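Side-chain contact in 2,3-dihydroxy-2,3-dihydrophenylpropionate dehydrogenase (Pseudomonas sp. MC1, PDB 5XTF), which oxidises the cis-dihydrodiol of naphthalene to 1,2-dihydroxynaphthalene with NAD(+), as a short-chain dehydrogenase/reductase: residues 86-89 with 90-94. Numbering follows the deposited sequence.
Sequences KLIK and QTIDR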
ATOM      1  N   LYS B  86      35.484   2.480  -6.692  1.00 26.48           N
ATOM      2  CA  LYS B  86      36.218   3.086  -7.797  1.00 30.08           C
ATOM      3  C   LYS B  86      35.376   4.141  -8.503  1.00 28.30           C
ATOM      4  O   LYS B  86      35.839   5.266  -8.737  1.00 27.00           O
ATOM      5  CB  LYS B  86      36.655   1.988  -8.761  1.00 29.98           C
ATOM      6  CG  LYS B  86      37.614   2.405  -9.865  1.00 33.19           C
ATOM      7  CD  LYS B  86      38.027   1.128 -10.605  1.00 36.41           C
ATOM      8  CE  LYS B  86      38.379   1.356 -12.061  1.00 42.10           C
ATOM      9  NZ  LYS B  86      38.961   2.690 -12.236  1.00 44.85           N
ATOM     10  N   LEU B  87      34.119   3.799  -8.818  1.00 28.96           N
ATOM     11  CA  LEU B  87      33.196   4.760  -9.428  1.00 28.72           C
ATOM     12  C   LEU B  87      33.124   6.047  -8.619  1.00 29.02           C
ATOM     13  O   LEU B  87      33.295   7.150  -9.155  1.00 28.81           O
ATOM     14  CB  LEU B  87      31.804   4.144  -9.557  1.00 27.13           C
ATOM     15  CG  LEU B  87      30.698   5.006 -10.178  1.00 26.74           C
ATOM     16  CD1 LEU B  87      30.891   5.109 -11.653  1.00 25.15           C
ATOM     17  CD2 LEU B  87      29.301   4.425  -9.871  1.00 23.29           C
ATOM     18  N   ILE B  88      32.897   5.923  -7.312  1.00 27.45           N
ATOM     19  CA  ILE B  88      32.846   7.113  -6.473  1.00 27.31           C
ATOM     20  C   ILE B  88      34.194   7.834  -6.485  1.00 27.87           C
ATOM     21  O   ILE B  88      34.261   9.046  -6.707  1.00 25.96           O
ATOM     22  CB  ILE B  88      32.414   6.751  -5.046  1.00 23.26           C
ATOM     23  CG1 ILE B  88      31.067   6.007  -5.076  1.00 25.43           C
ATOM     24  CG2 ILE B  88      32.343   8.010  -4.181  1.00 22.80           C
ATOM     25  CD1 ILE B  88      29.991   6.679  -5.924  1.00 27.73           C
ATOM     26  N   LYS B  89      35.283   7.098  -6.236  1.00 29.00           N
ATOM     27  CA  LYS B  89      36.587   7.739  -6.106  1.00 29.04           C
ATOM     28  C   LYS B  89      36.936   8.542  -7.361  1.00 32.93           C
ATOM     29  O   LYS B  89      37.370   9.698  -7.276  1.00 34.68           O
ATOM     30  CB  LYS B  89      37.658   6.693  -5.802  1.00 32.48           C
ATOM     31  CG  LYS B  89      38.997   7.311  -5.416  1.00 41.15           C
ATOM     32  CD  LYS B  89      40.088   6.257  -5.215  1.00 44.26           C
ATOM     33  CE  LYS B  89      41.273   6.850  -4.449  1.00 55.23           C
ATOM     34  NZ  LYS B  89      41.755   8.149  -5.031  1.00 50.14           N
ATOM     35  N   GLN B  90      36.708   7.960  -8.539  1.00 30.72           N
ATOM     36  CA  GLN B  90      36.965   8.698  -9.771  1.00 29.47           C
ATOM     37  C   GLN B  90      36.055   9.904  -9.896  1.00 33.27           C
ATOM     38  O   GLN B  90      36.460  10.936 -10.455  1.00 26.20           O
ATOM     39  CB  GLN B  90      36.772   7.794 -10.983  1.00 30.79           C
ATOM     40  CG  GLN B  90      37.895   6.805 -11.223  1.00 34.26           C
ATOM     41  CD  GLN B  90      37.866   6.246 -12.636  1.00 46.59           C
ATOM     42  OE1 GLN B  90      37.269   6.824 -13.542  1.00 45.77           O
ATOM     43  NE2 GLN B  90      38.577   5.167 -12.848  1.00 46.10           N
ATOM     44  N   THR B  91      34.812   9.785  -9.418  1.00 29.41           N
ATOM     45  CA  THR B  91      33.895  10.914  -9.508  1.00 30.77           C
ATOM     46  C   THR B  91      34.437  12.109  -8.730  1.00 29.18           C
ATOM     47  O   THR B  91      34.469  13.237  -9.239  1.00 27.24           O
ATOM     48  CB  THR B  91      32.502  10.519  -8.997  1.00 29.33           C
ATOM     49  OG1 THR B  91      31.962   9.453  -9.795  1.00 24.13           O
ATOM     50  CG2 THR B  91      31.571  11.710  -9.076  1.00 24.52           C
ATOM     51  N   ILE B  92      34.900  11.862  -7.504  1.00 26.77           N
ATOM     52  CA  ILE B  92      35.400  12.925  -6.641  1.00 31.30           C
ATOM     53  C   ILE B  92      36.667  13.537  -7.228  1.00 35.60           C
ATOM     54  O   ILE B  92      36.809  14.764  -7.296  1.00 33.37           O
ATOM     55  CB  ILE B  92      35.645  12.374  -5.225  1.00 29.41           C
ATOM     56  CG1 ILE B  92      34.364  11.724  -4.696  1.00 33.98           C
ATOM     57  CG2 ILE B  92      36.134  13.474  -4.298  1.00 35.38           C
ATOM     58  CD1 ILE B  92      33.118  12.627  -4.795  1.00 32.81           C
ATOM     59  N   ASP B  93      37.598  12.685  -7.671  1.00 33.63           N
ATOM     60  CA  ASP B  93      38.856  13.166  -8.234  1.00 33.83           C
ATOM     61  C   ASP B  93      38.624  13.964  -9.503  1.00 34.23           C
ATOM     62  O   ASP B  93      39.265  14.993  -9.723  1.00 34.32           O
ATOM     63  CB  ASP B  93      39.784  11.990  -8.507  1.00 35.41           C
ATOM     64  CG  ASP B  93      40.253  11.323  -7.230  1.00 44.10           C
ATOM     65  OD1 ASP B  93      40.191  11.979  -6.159  1.00 49.66           O
ATOM     66  OD2 ASP B  93      40.700  10.155  -7.295  1.00 48.54           O
ATOM     67  N   ARG B  94      37.691  13.522 -10.332  1.00 30.66           N
ATOM     68  CA  ARG B  94      37.402  14.246 -11.556  1.00 29.08           C
ATOM     69  C   ARG B  94      36.526  15.468 -11.299  1.00 34.28           C
ATOM     70  O   ARG B  94      36.720  16.513 -11.931  1.00 33.39           O
ATOM     71  CB  ARG B  94      36.736  13.310 -12.558  1.00 31.46           C
ATOM     72  CG  ARG B  94      36.269  14.005 -13.805  1.00 34.99           C
ATOM     73  CD  ARG B  94      37.435  14.291 -14.703  1.00 37.19           C
ATOM     74  NE  ARG B  94      37.017  15.045 -15.874  1.00 37.25           N
ATOM     75  CZ  ARG B  94      36.500  14.487 -16.963  1.00 38.28           C
ATOM     76  NH1 ARG B  94      36.332  13.166 -17.014  1.00 35.70           N
ATOM     77  NH2 ARG B  94      36.153  15.251 -17.994  1.00 32.86           N
TER
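The flat peptide carbonyl of Leu87 takes two donors from Thr91, one from each face. Thr91 OG1 reaches Leu87 O at 2.7 Å, tilted 35° from the carbonyl plane. The amide N of Thr91 approaches the same O of Leu87 from the opposite face at 3.1 Å, tilted 25°. The hydroxyl can double the helical bond because OG1 stands beside its own backbone N (chi1 -61°), folded back over the preceding turn. A valine here would probably cost Leu87 O its hydroxyl donor and the Ser51 hydroxyl its partner. Of the Asp93 carboxylate, Lys89 NZ meets OD2 at 3.2 Å, a salt bridge whose hydrogen bond is weak. The lysine chain is extended until its last torsion, where a bend swings NZ toward the acid; both residues are exposed. Backbone bonds continue the i to i+4 ladder, with Ile92 N on Ile88 O and Asp93 N on Lys89 O both at 3.0 Å. Ile88 CG2 and Ile92 CG1 lie 4.3 Å apart, a loose apolar contact across one turn. Helix 81-95 is the crossover from strand 72-75 to strand 100-103 of the Rossmann fold: Leu87 and Thr91 pack on strand 25-28, Ile88 and Ile92 on helix 118-150, Lys86 and Gln90 touch Val74 of strand 72-75, and Arg94 forms a salt bridge with Glu72 at the start of that strand.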